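Inactive dihydroorotase-like domain (Chaetomium thermophilum, PDB 5NNL) is an inactive dihydroorotase-like member of the amidohydrolase superfamily, probably built on its alpha/beta barrel with an added beta-rich part. Local coordinates at residues Val61-Ser66 and Ala92-Ser97; Ala80-Ala85 and Val112-Ala117; Ala117-Trp122 and Leu141-Leu146. One frame throughout, in Å; residues are numbered along the deposited sequence.

Interaction 1: Val61-Ser66 and Ala92-Ser97; sequences VAQQNS and AGEVGS
One side-chain hydrogen bond carries this surface contact: the amide N-H of Q63 donates a hydrogen bond to the carboxylate of E94, NE2 to OE1 3.0 Å. The bond is almost straight, 169° at the hydrogen. E94 OE1 receives it on the anti lone pair, the one turned away from the other carboxylate oxygen, and lies close to the plane of the Q63 amide. The amide and carboxylate planes differ by only 18°, so the two groups meet nearly coplanar, although the side chains themselves cross at about a right angle. Q63 NE2 also comes within 4.0 Å of E94 CB, which brings the amide alongside the base of the glutamate. Both side chains take CG opposite the carbonyl carbon, beside the backbone N, and then run out extended, which lets them span the 9.6 Å between Q63 CA and E94 CA. A bond from a neutral amide to a carboxylate would be expected to favour the charged form of the acid.

Behind the glutamine, its carbonyl oxygen is gripped twice by S66: S66 N lies 3.1 Å from Q63 O, and S66 OG donates to Q63 O at 2.6 Å, in the carbonyl plane on a lone pair. Behind the glutamate, V95 N closes the short 3-10 turn onto A92 O, which also accepts from K126 NZ. The contact bridges helix 56-64 and the loop leading into strand 98-100; E94 and V95 rest on L59 of that helix, Q63 leans on L76 of strand 73-79, and G96 pairs with L76 through the backbone.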
loop_
_atom_site.group_PDB
_atom_site.type_symbol
_atom_site.label_atom_id
_atom_site.label_comp_id
_atom_site.label_asym_id
_atom_site.label_seq_id
_atom_site.Cartn_x
_atom_site.Cartn_y
_atom_site.Cartn_z
ATOM N N VAL A 61 10.642 -2.579 -18.090
ATOM C CA VAL A 61 11.750 -2.734 -17.152
ATOM C C VAL A 61 11.245 -3.326 -15.843
ATOM O O VAL A 61 11.850 -4.249 -15.285
ATOM C CB VAL A 61 12.463 -1.387 -16.928
ATOM C CG1 VAL A 61 13.629 -1.552 -15.959
ATOM C CG2 VAL A 61 12.955 -0.814 -18.252
ATOM N N ALA A 62 10.125 -2.806 -15.335
ATOM C CA ALA A 62 9.532 -3.370 -14.128
ATOM C C ALA A 62 9.155 -4.830 -14.341
ATOM O O ALA A 62 9.376 -5.672 -13.462
ATOM C CB ALA A 62 8.309 -2.553 -13.715
ATOM N N GLN A 63 8.597 -5.151 -15.510
ATOM C CA GLN A 63 8.190 -6.523 -15.789
ATOM C C GLN A 63 9.393 -7.456 -15.843
ATOM O O GLN A 63 9.346 -8.574 -15.316
ATOM C CB GLN A 63 7.410 -6.576 -17.102
ATOM C CG GLN A 63 6.036 -5.932 -17.027
ATOM C CD GLN A 63 5.373 -5.787 -18.382
ATOM O OE1 GLN A 63 6.044 -5.640 -19.405
ATOM N NE2 GLN A 63 4.047 -5.829 -18.395
ATOM N N GLN A 64 10.484 -7.014 -16.475
ATOM C CA GLN A 64 11.686 -7.839 -16.533
ATOM C C GLN A 64 12.213 -8.141 -15.136
ATOM O O GLN A 64 12.647 -9.266 -14.858
ATOM C CB GLN A 64 12.766 -7.147 -17.369
ATOM C CG GLN A 64 13.165 -7.915 -18.621
ATOM C CD GLN A 64 12.014 -8.095 -19.593
ATOM O OE1 GLN A 64 11.768 -9.197 -20.086
ATOM N NE2 GLN A 64 11.304 -7.006 -19.880
ATOM N N ASN A 65 12.182 -7.151 -14.241
ATOM C CA ASN A 65 12.684 -7.349 -12.887
ATOM C C ASN A 65 11.896 -8.395 -12.109
ATOM O O ASN A 65 12.352 -8.818 -11.041
ATOM C CB ASN A 65 12.676 -6.018 -12.137
ATOM C CG ASN A 65 13.796 -5.102 -12.580
ATOM O OD1 ASN A 65 14.893 -5.560 -12.900
ATOM N ND2 ASN A 65 13.527 -3.802 -12.606
ATOM N N SER A 66 10.737 -8.821 -12.608
ATOM C CA SER A 66 9.978 -9.901 -11.993
ATOM C C SER A 66 10.343 -11.271 -12.547
ATOM O O SER A 66 9.947 -12.286 -11.962
ATOM C CB SER A 66 8.478 -9.680 -12.197
ATOM O OG SER A 66 8.089 -10.042 -13.512
ATOM N N ALA A 92 -3.509 -0.881 -20.454
ATOM C CA ALA A 92 -4.247 -1.056 -19.209
ATOM C C ALA A 92 -4.355 -2.521 -18.805
ATOM O O ALA A 92 -4.395 -2.832 -17.609
ATOM C CB ALA A 92 -5.642 -0.449 -19.347
ATOM N N GLY A 93 -4.411 -3.431 -19.780
ATOM C CA GLY A 93 -4.571 -4.841 -19.477
ATOM C C GLY A 93 -3.374 -5.468 -18.791
ATOM O O GLY A 93 -3.499 -6.561 -18.229
ATOM N N GLU A 94 -2.217 -4.810 -18.830
ATOM C CA GLU A 94 -1.012 -5.323 -18.193
ATOM C C GLU A 94 -0.819 -4.823 -16.765
ATOM O O GLU A 94 0.031 -5.363 -16.050
ATOM C CB GLU A 94 0.212 -4.951 -19.033
ATOM C CG GLU A 94 0.153 -5.483 -20.466
ATOM C CD GLU A 94 1.339 -5.053 -21.309
ATOM O OE1 GLU A 94 2.491 -5.221 -20.853
ATOM O OE2 GLU A 94 1.119 -4.539 -22.427
ATOM N N VAL A 95 -1.576 -3.814 -16.333
ATOM C CA VAL A 95 -1.503 -3.300 -14.972
ATOM C C VAL A 95 -2.872 -3.464 -14.321
ATOM O O VAL A 95 -3.866 -3.769 -14.979
ATOM C CB VAL A 95 -1.038 -1.830 -14.919
ATOM C CG1 VAL A 95 0.413 -1.715 -15.374
ATOM C CG2 VAL A 95 -1.942 -0.944 -15.767
ATOM N N GLY A 96 -2.908 -3.265 -13.007
ATOM C CA GLY A 96 -4.126 -3.468 -12.250
ATOM C C GLY A 96 -4.765 -2.186 -11.750
ATOM O O GLY A 96 -5.825 -2.233 -11.117
ATOM N N SER A 97 -4.146 -1.040 -12.023
ATOM C CA SER A 97 -4.649 0.215 -11.477
ATOM C C SER A 97 -3.910 1.388 -12.105
ATOM O O SER A 97 -2.777 1.254 -12.575
ATOM C CB SER A 97 -4.478 0.262 -9.962
ATOM O OG SER A 97 -3.103 0.340 -9.636
#

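Interaction 2: Ala80-Ala85 and Val112-Ala117; sequences ATSDNA and VTQVEA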
loop_
_atom_site.group_PDB
_atom_site.type_symbol
_atom_site.label_atom_id
_atom_site.label_comp_id
_atom_site.label_asym_id
_atom_site.label_seq_id
_atom_site.Cartn_x
_atom_site.Cartn_y
_atom_site.Cartn_z
ATOM N N ALA A 80 0.004 8.445 -13.842
ATOM C CA ALA A 80 -0.504 9.428 -14.781
ATOM C C ALA A 80 0.422 10.637 -14.831
ATOM O O ALA A 80 1.054 11.009 -13.839
ATOM C CB ALA A 80 -1.915 9.866 -14.389
ATOM N N THR A 81 0.493 11.250 -16.009
ATOM C CA THR A 81 1.242 12.484 -16.209
ATOM C C THR A 81 0.383 13.404 -17.065
ATOM O O THR A 81 -0.797 13.132 -17.313
ATOM C CB THR A 81 2.616 12.228 -16.849
ATOM O OG1 THR A 81 2.453 11.823 -18.214
ATOM C CG2 THR A 81 3.394 11.163 -16.084
ATOM N N SER A 82 0.992 14.501 -17.525
ATOM C CA SER A 82 0.260 15.516 -18.276
ATOM C C SER A 82 -0.131 15.022 -19.668
ATOM O O SER A 82 -1.216 15.350 -20.165
ATOM C CB SER A 82 1.104 16.787 -18.383
ATOM O OG SER A 82 2.475 16.528 -18.145
ATOM N N ASP A 83 0.738 14.240 -20.313
ATOM C CA ASP A 83 0.527 13.778 -21.682
ATOM C C ASP A 83 0.484 12.253 -21.779
ATOM O O ASP A 83 0.734 11.697 -22.853
ATOM C CB ASP A 83 1.622 14.330 -22.598
ATOM C CG ASP A 83 3.002 14.236 -21.977
ATOM O OD1 ASP A 83 3.735 15.247 -21.997
ATOM O OD2 ASP A 83 3.343 13.162 -21.445
ATOM N N ASN A 84 0.163 11.572 -20.678
ATOM C CA ASN A 84 0.225 10.116 -20.587
ATOM C C ASN A 84 -1.043 9.412 -21.051
ATOM O O ASN A 84 -0.964 8.283 -21.549
ATOM C CB ASN A 84 0.481 9.698 -19.136
ATOM C CG ASN A 84 1.880 9.160 -18.916
ATOM O OD1 ASN A 84 2.839 9.611 -19.546
ATOM N ND2 ASN A 84 2.007 8.191 -18.014
ATOM N N ALA A 85 -2.209 10.045 -20.887
ATOM C CA ALA A 85 -3.481 9.328 -20.955
ATOM C C ALA A 85 -3.572 8.402 -22.161
ATOM O O ALA A 85 -4.285 7.391 -22.117
ATOM C CB ALA A 85 -4.637 10.327 -20.982
ATOM N N VAL A 112 -7.270 20.006 -13.622
ATOM C CA VAL A 112 -8.555 19.329 -13.782
ATOM C C VAL A 112 -8.649 18.722 -15.173
ATOM O O VAL A 112 -9.025 17.555 -15.342
ATOM C CB VAL A 112 -9.715 20.308 -13.525
ATOM C CG1 VAL A 112 -11.057 19.603 -13.678
ATOM C CG2 VAL A 112 -9.601 20.939 -12.149
ATOM N N THR A 113 -8.317 19.513 -16.196
ATOM C CA THR A 113 -8.377 19.019 -17.568
ATOM C C THR A 113 -7.455 17.820 -17.751
ATOM O O THR A 113 -7.855 16.795 -18.314
ATOM C CB THR A 113 -8.012 20.141 -18.546
ATOM O OG1 THR A 113 -8.864 21.272 -18.321
ATOM C CG2 THR A 113 -8.169 19.678 -19.996
ATOM N N GLN A 114 -6.216 17.924 -17.261
ATOM C CA GLN A 114 -5.255 16.840 -17.442
ATOM C C GLN A 114 -5.757 15.549 -16.809
ATOM O O GLN A 114 -5.618 14.468 -17.391
ATOM C CB GLN A 114 -3.900 17.226 -16.849
ATOM C CG GLN A 114 -3.336 18.537 -17.363
ATOM C CD GLN A 114 -2.105 18.971 -16.600
ATOM O OE1 GLN A 114 -1.125 18.231 -16.508
ATOM N NE2 GLN A 114 -2.154 20.173 -16.031
ATOM N N VAL A 115 -6.342 15.642 -15.613
ATOM C CA VAL A 115 -6.878 14.454 -14.960
ATOM C C VAL A 115 -8.111 13.954 -15.704
ATOM O O VAL A 115 -8.332 12.743 -15.822
ATOM C CB VAL A 115 -7.179 14.751 -13.479
ATOM C CG1 VAL A 115 -7.910 13.582 -12.818
ATOM C CG2 VAL A 115 -5.886 15.047 -12.729
ATOM N N GLU A 116 -8.927 14.875 -16.223
ATOM C CA GLU A 116 -10.117 14.474 -16.969
ATOM C C GLU A 116 -9.752 13.607 -18.165
ATOM O O GLU A 116 -10.494 12.679 -18.507
ATOM C CB GLU A 116 -10.895 15.715 -17.424
ATOM C CG GLU A 116 -11.995 15.456 -18.460
ATOM C CD GLU A 116 -13.132 14.605 -17.927
ATOM O OE1 GLU A 116 -13.201 14.398 -16.699
ATOM O OE2 GLU A 116 -13.967 14.147 -18.737
ATOM N N ALA A 117 -8.619 13.891 -18.811
ATOM C CA ALA A 117 -8.205 13.105 -19.968
ATOM C C ALA A 117 -8.043 11.635 -19.596
ATOM O O ALA A 117 -8.562 10.747 -20.283
ATOM C CB ALA A 117 -6.905 13.672 -20.544
#
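A85 lays its methyl group over the backbone of helix 111-121, with CB 3.9 Å from A117 C; the two small side chains meet methyl to methyl, A85 CB to A117 CB 4.1 Å. A85 CA is 6.1 Å from A117 CA, while S82 CA and Q114 CA stand closer, 5.7 Å apart. One helical turn earlier, Q114 meets S82. Its CG lies opposite the carbonyl carbon (chi1 -54°) and the chain then runs extended, carrying OE1 to 3.3 Å from S82 CB and 3.5 Å from S82 CA. The amide oxygen thus touches carbon and not the serine hydroxyl; its hydrogen-bond partner lies outside the two segments, while NE2 donates to S106 O and ties the end of the glutamine to the loop before the helix.

A hydrogen bond between loop and helix, H118 NE2 to T81 O, lies beside these two pairs. N84 ND2 bonds S54 O, tying the loop also to the segment before helix 56-64. The segment 80-85 thus links the end of strand 73-79 to helix 85-89 and lies against one face of helix 111-121, whose V115 is turned away to strand 98-100 and to I140 of helix 134-146.

Interaction 3: Ala117-Trp122 and Leu141-Leu146; sequences AHFDAW and LLLASL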
loop_
_atom_site.group_PDB
_atom_site.type_symbol
_atom_site.label_atom_id
_atom_site.label_comp_id
_atom_site.label_asym_id
_atom_site.label_seq_id
_atom_site.Cartn_x
_atom_site.Cartn_y
_atom_site.Cartn_z
ATOM N N ALA A 117 -8.619 13.891 -18.811
ATOM C CA ALA A 117 -8.205 13.105 -19.968
ATOM C C ALA A 117 -8.043 11.635 -19.596
ATOM O O ALA A 117 -8.562 10.747 -20.283
ATOM C CB ALA A 117 -6.905 13.672 -20.544
ATOM N N HIS A 118 -7.342 11.362 -18.492
ATOM C CA HIS A 118 -7.187 9.984 -18.035
ATOM C C HIS A 118 -8.535 9.357 -17.702
ATOM O O HIS A 118 -8.793 8.200 -18.054
ATOM C CB HIS A 118 -6.258 9.941 -16.822
ATOM C CG HIS A 118 -4.862 10.395 -17.113
ATOM N ND1 HIS A 118 -3.859 9.527 -17.488
ATOM C CD2 HIS A 118 -4.300 11.627 -17.083
ATOM C CE1 HIS A 118 -2.740 10.204 -17.675
ATOM N NE2 HIS A 118 -2.980 11.481 -17.435
ATOM N N PHE A 119 -9.411 10.105 -17.024
ATOM C CA PHE A 119 -10.750 9.595 -16.742
ATOM C C PHE A 119 -11.503 9.244 -18.022
ATOM O O PHE A 119 -12.339 8.333 -18.019
ATOM C CB PHE A 119 -11.543 10.616 -15.927
ATOM C CG PHE A 119 -11.393 10.452 -14.447
ATOM C CD1 PHE A 119 -10.244 10.871 -13.804
ATOM C CD2 PHE A 119 -12.404 9.882 -13.700
ATOM C CE1 PHE A 119 -10.105 10.724 -12.444
ATOM C CE2 PHE A 119 -12.275 9.731 -12.340
ATOM C CZ PHE A 119 -11.124 10.153 -11.707
ATOM N N ASP A 120 -11.232 9.961 -19.118
ATOM C CA ASP A 120 -11.840 9.642 -20.407
ATOM C C ASP A 120 -11.180 8.445 -21.090
ATOM O O ASP A 120 -11.858 7.693 -21.800
ATOM C CB ASP A 120 -11.766 10.856 -21.335
ATOM C CG ASP A 120 -12.530 12.048 -20.799
ATOM O OD1 ASP A 120 -13.530 11.841 -20.080
ATOM O OD2 ASP A 120 -12.134 13.192 -21.098
ATOM N N ALA A 121 -9.874 8.256 -20.899
ATOM C CA ALA A 121 -9.112 7.234 -21.608
ATOM C C ALA A 121 -8.967 5.931 -20.831
ATOM O O ALA A 121 -8.595 4.912 -21.424
ATOM C CB ALA A 121 -7.718 7.772 -21.945
ATOM N N TRP A 122 -9.254 5.930 -19.532
ATOM C CA TRP A 122 -8.994 4.760 -18.699
ATOM C C TRP A 122 -10.268 3.939 -18.513
ATOM O O TRP A 122 -11.349 4.510 -18.346
ATOM C CB TRP A 122 -8.454 5.199 -17.336
ATOM C CG TRP A 122 -8.043 4.084 -16.418
ATOM C CD1 TRP A 122 -8.758 3.581 -15.374
ATOM C CD2 TRP A 122 -6.810 3.350 -16.450
ATOM N NE1 TRP A 122 -8.052 2.579 -14.755
ATOM C CE2 TRP A 122 -6.853 2.416 -15.399
ATOM C CE3 TRP A 122 -5.677 3.393 -17.268
ATOM C CZ2 TRP A 122 -5.808 1.528 -15.144
ATOM C CZ3 TRP A 122 -4.639 2.512 -17.014
ATOM C CH2 TRP A 122 -4.713 1.593 -15.960
ATOM N N LEU A 141 -12.339 13.977 -6.813
ATOM C CA LEU A 141 -13.605 13.434 -6.327
ATOM C C LEU A 141 -14.780 13.940 -7.156
ATOM O O LEU A 141 -15.763 13.216 -7.355
ATOM C CB LEU A 141 -13.806 13.790 -4.852
ATOM C CG LEU A 141 -12.901 13.110 -3.818
ATOM C CD1 LEU A 141 -13.293 13.544 -2.412
ATOM C CD2 LEU A 141 -12.950 11.593 -3.942
ATOM N N LEU A 142 -14.713 15.188 -7.627
ATOM C CA LEU A 142 -15.757 15.688 -8.515
ATOM C C LEU A 142 -15.798 14.883 -9.808
ATOM O O LEU A 142 -16.873 14.498 -10.283
ATOM C CB LEU A 142 -15.528 17.169 -8.816
ATOM C CG LEU A 142 -16.540 17.789 -9.784
ATOM C CD1 LEU A 142 -17.944 17.769 -9.190
ATOM C CD2 LEU A 142 -16.135 19.202 -10.160
ATOM N N LEU A 143 -14.629 14.620 -10.393
ATOM C CA LEU A 143 -14.575 13.880 -11.648
ATOM C C LEU A 143 -15.120 12.468 -11.476
ATOM O O LEU A 143 -15.898 11.987 -12.307
ATOM C CB LEU A 143 -13.139 13.857 -12.174
ATOM C CG LEU A 143 -12.591 15.231 -12.573
ATOM C CD1 LEU A 143 -11.124 15.161 -12.957
ATOM C CD2 LEU A 143 -13.396 15.830 -13.712
ATOM N N ALA A 144 -14.732 11.789 -10.393
ATOM C CA ALA A 144 -15.270 10.457 -10.137
ATOM C C ALA A 144 -16.790 10.492 -10.056
ATOM O O ALA A 144 -17.468 9.596 -10.572
ATOM C CB ALA A 144 -14.680 9.886 -8.848
ATOM N N SER A 145 -17.342 11.528 -9.417
ATOM C CA SER A 145 -18.793 11.668 -9.337
ATOM C C SER A 145 -19.400 11.960 -10.703
ATOM O O SER A 145 -20.466 11.430 -11.041
ATOM C CB SER A 145 -19.161 12.777 -8.353
ATOM O OG SER A 145 -20.565 12.969 -8.324
ATOM N N LEU A 146 -18.742 12.801 -11.504
ATOM C CA LEU A 146 -19.298 13.175 -12.799
ATOM C C LEU A 146 -19.207 12.036 -13.805
ATOM O O LEU A 146 -20.013 11.973 -14.736
ATOM C CB LEU A 146 -18.588 14.416 -13.340
ATOM C CG LEU A 146 -18.843 15.724 -12.578
ATOM C CD1 LEU A 146 -18.025 16.859 -13.171
ATOM C CD2 LEU A 146 -20.316 16.091 -12.583
#
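This is a buried helix-to-helix contact between two neighbouring outer helices of the barrel, 111-121 and 134-146, made by one aromatic ring lying against the backbone and side chains of a single turn. L143 CB sits over the face of the F119 ring, 4.1 Å from its centroid and 6° off the ring normal, a CH-pi contact almost exactly above the centre. The ring atom CE2 continues onto the next residue, 3.8 Å from A144 N and 4.2 Å from A144 CB. It thus touches the helix backbone as well as two aliphatic side chains. The approach to A144 N is oblique.

The first torsion of F119 (chi1 -90°) keeps CG roughly beside the backbone N but swung past the usual setting, and the ring presents its face to L143. A small residue at A144 lets CE2 come near the main chain, and F119 CA stands 7.7 Å from L143 CA. The ring of H147, just beyond helix 134-146, also meets the F119 ring, with the planes at about 35°.

L143 reaches back one turn earlier on helix 111-121, so its side chain lies between the two helices, touching V115 and E116. F119 further touches R149 in the loop before strand 151-153 and I100, so the ring also meets strand 98-100 of the barrel.

From the N terminus, helix 56-64 opens interaction 1, and the chain passes strand 73-79 into loop 80-85, which opens interaction 2. Segment 92-97 then closes interaction 1, and segment 112-117 closes interaction 2, so these two cross along the sequence, their nearest atoms about 8 Å apart. Interaction 3 follows in series, from 117-122 to 141-146. Interactions 2 and 3 share A117 and use helix 111-121, which meets the loop on one side and helix 134-146 on another. W122, just after that helix, packs on A92, V95 and S97, joining interaction 3 to interaction 1. Together they tie successive helices and loops around adjacent parallel barrel strands.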